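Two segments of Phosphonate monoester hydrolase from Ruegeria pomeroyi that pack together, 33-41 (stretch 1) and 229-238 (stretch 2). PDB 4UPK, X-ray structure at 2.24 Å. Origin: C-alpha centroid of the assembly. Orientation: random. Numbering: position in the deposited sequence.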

# COMPACT_ATOMS: atom_id res chain seq x y z
N GLN A 33 14.18 -19.96 -25.39
CA GLN A 33 12.94 -20.65 -25.74
C GLN A 33 11.84 -19.67 -26.20
O GLN A 33 11.33 -19.81 -27.32
CB GLN A 33 12.47 -21.56 -24.58
CG GLN A 33 11.35 -22.55 -24.94
CD GLN A 33 11.78 -23.74 -25.78
OE1 GLN A 33 12.92 -23.84 -26.25
NE2 GLN A 33 10.86 -24.67 -25.99
N SER A 34 11.48 -18.69 -25.35
CA SER A 34 10.47 -17.69 -25.70
C SER A 34 11.01 -16.30 -25.37
O SER A 34 10.95 -15.85 -24.22
CB SER A 34 9.16 -17.95 -24.96
OG SER A 34 8.63 -19.24 -25.21
N ASN A 35 11.58 -15.63 -26.38
CA ASN A 35 12.13 -14.29 -26.18
C ASN A 35 11.20 -13.26 -26.73
O ASN A 35 10.40 -13.55 -27.63
CB ASN A 35 13.49 -14.14 -26.88
CG ASN A 35 14.57 -15.10 -26.46
OD1 ASN A 35 14.85 -15.30 -25.27
ND2 ASN A 35 15.24 -15.67 -27.45
N VAL A 36 11.29 -12.03 -26.19
CA VAL A 36 10.54 -10.89 -26.69
C VAL A 36 11.50 -9.73 -26.97
O VAL A 36 12.20 -9.26 -26.08
CB VAL A 36 9.30 -10.48 -25.83
CG1 VAL A 36 8.54 -9.31 -26.49
CG2 VAL A 36 8.35 -11.67 -25.62
N LEU A 37 11.55 -9.30 -28.24
CA LEU A 37 12.37 -8.18 -28.66
C LEU A 37 11.42 -7.10 -29.15
O LEU A 37 10.82 -7.22 -30.22
CB LEU A 37 13.43 -8.54 -29.74
CG LEU A 37 14.28 -7.36 -30.29
CD1 LEU A 37 15.11 -6.67 -29.20
CD2 LEU A 37 15.16 -7.80 -31.41
N PHE A 38 11.28 -6.06 -28.33
CA PHE A 38 10.39 -4.94 -28.59
C PHE A 38 11.19 -3.68 -28.90
O PHE A 38 11.77 -3.06 -27.99
CB PHE A 38 9.44 -4.76 -27.39
CG PHE A 38 8.27 -3.81 -27.55
CD1 PHE A 38 7.94 -3.29 -28.80
CD2 PHE A 38 7.47 -3.49 -26.47
CE1 PHE A 38 6.86 -2.42 -28.95
CE2 PHE A 38 6.39 -2.62 -26.62
CZ PHE A 38 6.08 -2.11 -27.87
N ILE A 39 11.25 -3.31 -30.21
CA ILE A 39 11.96 -2.10 -30.66
C ILE A 39 10.94 -1.03 -31.01
O ILE A 39 10.01 -1.30 -31.78
CB ILE A 39 13.00 -2.30 -31.83
CG1 ILE A 39 14.00 -3.41 -31.54
CG2 ILE A 39 13.73 -0.94 -32.18
CD1 ILE A 39 14.89 -3.76 -32.77
N ILE A 40 11.17 0.19 -30.49
CA ILE A 40 10.38 1.38 -30.75
C ILE A 40 11.33 2.48 -31.24
O ILE A 40 12.24 2.91 -30.51
CB ILE A 40 9.48 1.84 -29.55
CG1 ILE A 40 8.48 0.74 -29.13
CG2 ILE A 40 8.75 3.18 -29.88
CD1 ILE A 40 7.64 1.05 -27.91
N ILE A 41 11.11 2.93 -32.48
CA ILE A 41 11.86 4.01 -33.11
C ILE A 41 10.98 5.25 -32.84
O ILE A 41 9.79 5.20 -33.07
CB ILE A 41 12.10 3.77 -34.64
CG1 ILE A 41 12.88 2.47 -34.90
CG2 ILE A 41 12.82 4.96 -35.31
CD1 ILE A 41 12.76 1.93 -36.37
N ALA A 229 21.39 -15.06 -23.62
CA ALA A 229 21.11 -16.14 -24.58
C ALA A 229 20.90 -17.47 -23.87
O ALA A 229 21.63 -17.80 -22.92
CB ALA A 229 22.24 -16.24 -25.61
N GLY A 230 19.87 -18.20 -24.28
CA GLY A 230 19.51 -19.48 -23.68
C GLY A 230 18.34 -19.35 -22.73
O GLY A 230 17.45 -20.20 -22.74
N GLN A 231 18.34 -18.29 -21.91
CA GLN A 231 17.26 -17.98 -20.96
C GLN A 231 16.18 -17.19 -21.69
O GLN A 231 16.43 -16.65 -22.77
CB GLN A 231 17.81 -17.17 -19.78
CG GLN A 231 18.32 -18.02 -18.62
CD GLN A 231 19.69 -18.67 -18.81
OE1 GLN A 231 20.58 -18.14 -19.50
NE2 GLN A 231 19.89 -19.80 -18.15
N ASN A 232 14.96 -17.15 -21.13
CA ASN A 232 13.87 -16.39 -21.75
C ASN A 232 14.04 -14.92 -21.40
O ASN A 232 13.95 -14.56 -20.23
CB ASN A 232 12.51 -16.91 -21.31
CG ASN A 232 12.13 -18.25 -21.89
OD1 ASN A 232 12.84 -18.85 -22.69
ND2 ASN A 232 10.97 -18.73 -21.49
N TRP A 233 14.35 -14.09 -22.39
CA TRP A 233 14.54 -12.68 -22.14
C TRP A 233 13.49 -11.82 -22.80
O TRP A 233 12.86 -12.24 -23.77
CB TRP A 233 16.00 -12.21 -22.47
CG TRP A 233 16.49 -12.56 -23.84
CD1 TRP A 233 17.38 -13.54 -24.15
CD2 TRP A 233 16.16 -11.90 -25.07
NE1 TRP A 233 17.61 -13.56 -25.50
CE2 TRP A 233 16.86 -12.57 -26.09
CE3 TRP A 233 15.31 -10.83 -25.41
CZ2 TRP A 233 16.75 -12.20 -27.44
CZ3 TRP A 233 15.22 -10.46 -26.74
CH2 TRP A 233 15.94 -11.13 -27.74
N PHE A 234 13.30 -10.61 -22.25
CA PHE A 234 12.45 -9.54 -22.74
C PHE A 234 13.31 -8.26 -22.74
O PHE A 234 13.68 -7.75 -21.67
CB PHE A 234 11.17 -9.39 -21.88
CG PHE A 234 10.26 -8.22 -22.17
CD1 PHE A 234 10.13 -7.72 -23.46
CD2 PHE A 234 9.49 -7.65 -21.16
CE1 PHE A 234 9.28 -6.63 -23.73
CE2 PHE A 234 8.64 -6.57 -21.43
CZ PHE A 234 8.53 -6.08 -22.71
N ALA A 235 13.65 -7.79 -23.96
CA ALA A 235 14.48 -6.60 -24.15
C ALA A 235 13.68 -5.55 -24.89
O ALA A 235 13.03 -5.85 -25.91
CB ALA A 235 15.75 -6.94 -24.93
N HIS A 236 13.70 -4.33 -24.33
CA HIS A 236 13.01 -3.17 -24.87
C HIS A 236 14.07 -2.14 -25.27
O HIS A 236 14.75 -1.58 -24.41
CB HIS A 236 11.97 -2.60 -23.86
CG HIS A 236 11.07 -1.56 -24.45
ND1 HIS A 236 10.75 -1.55 -25.80
CD2 HIS A 236 10.41 -0.54 -23.84
CE1 HIS A 236 9.92 -0.55 -25.97
NE2 HIS A 236 9.70 0.10 -24.83
N LEU A 237 14.23 -1.93 -26.58
CA LEU A 237 15.24 -1.05 -27.17
C LEU A 237 14.55 0.11 -27.91
O LEU A 237 13.69 -0.11 -28.77
CB LEU A 237 16.19 -1.90 -28.05
CG LEU A 237 17.26 -1.24 -28.94
CD1 LEU A 237 18.46 -0.77 -28.14
CD2 LEU A 237 17.73 -2.24 -29.99
N THR A 238 14.89 1.35 -27.49
CA THR A 238 14.26 2.60 -27.92
C THR A 238 15.22 3.63 -28.52
O THR A 238 15.98 4.30 -27.80
CB THR A 238 13.48 3.21 -26.73
OG1 THR A 238 14.41 3.48 -25.69
CG2 THR A 238 12.36 2.29 -26.20
O HOH W 1 9.48 -20.80 -22.83

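Two neighbouring strands, far apart in sequence, lie side by side in parallel and pair their side chains on both faces of the sheet. On the face carrying Val36, Phe38, Ile40, Phe234, His236 and Thr238, the apolar packing begins where Val36 CB approaches Phe234 CD1 at 3.7 Å. The edge of the same phenylalanine ring continues to Phe38, whose CB lies 4.1 Å from Phe234 CE1. Phe38 in turn forms an offset stack with His236, the ring centroids 4.7 Å apart and the planes inclined by 26°, so that CE1 of the imidazole lies over one face of the phenyl ring. Ile40 CD1 reaches the edge of the imidazole, 3.4 Å from His236 CE1. The other face is purely aliphatic over the paired residues: Leu37 CD1 sits 4.3 Å from Ala235 CB, and Ile39 CG1 is 4.2 Å from Leu237 CD2. Leu37 also uses its CB to touch the edge of the Trp233 indole, 4.0 Å from CZ3.

This pairing is held in register by the backbone. The strand axes run within 12° of each other, and the hydrogen bonds alternate as expected for parallel strands. Val36 bonds from N to Trp233 O (2.9 Å) and accepts at O from Ala235 N (3.0 Å); Phe38 repeats the pattern, N to Ala235 O at 3.0 Å and O from Leu237 N at 3.1 Å; Ile40 N then donates to Leu237 O at 3.1 Å. Between these bonds, CA-H groups add weaker contacts, such as Ile39 CA to Leu237 O at 3.2 Å. The Phe38 carbonyl takes a second hydrogen bond, from His236 ND1 at 2.8 Å. This places a proton on ND1 and ties the imidazole to the strand whose phenyl ring it stacks against.

Towards the N-terminal end, side chains take over from the backbone ladder. Asn35 CB lies over the six-membered ring of Trp233, 3.7 Å from its centroid and almost on the ring normal, a CH-pi contact. Asn35 OD1 meanwhile accepts a nearly linear hydrogen bond from Trp233 N (3.2 Å), so one side chain engages both the indole and the backbone of the same residue. Asn232 reciprocates from the other stretch: its OD1 accepts from Ser34 N at 3.0 Å and from Gln33 N at 3.2 Å. At this more exposed margin a water completes the contact, accepting from Asn232 ND2 at 2.9 Å and hydrogen bonding with Ser34 OG at 3.0 Å.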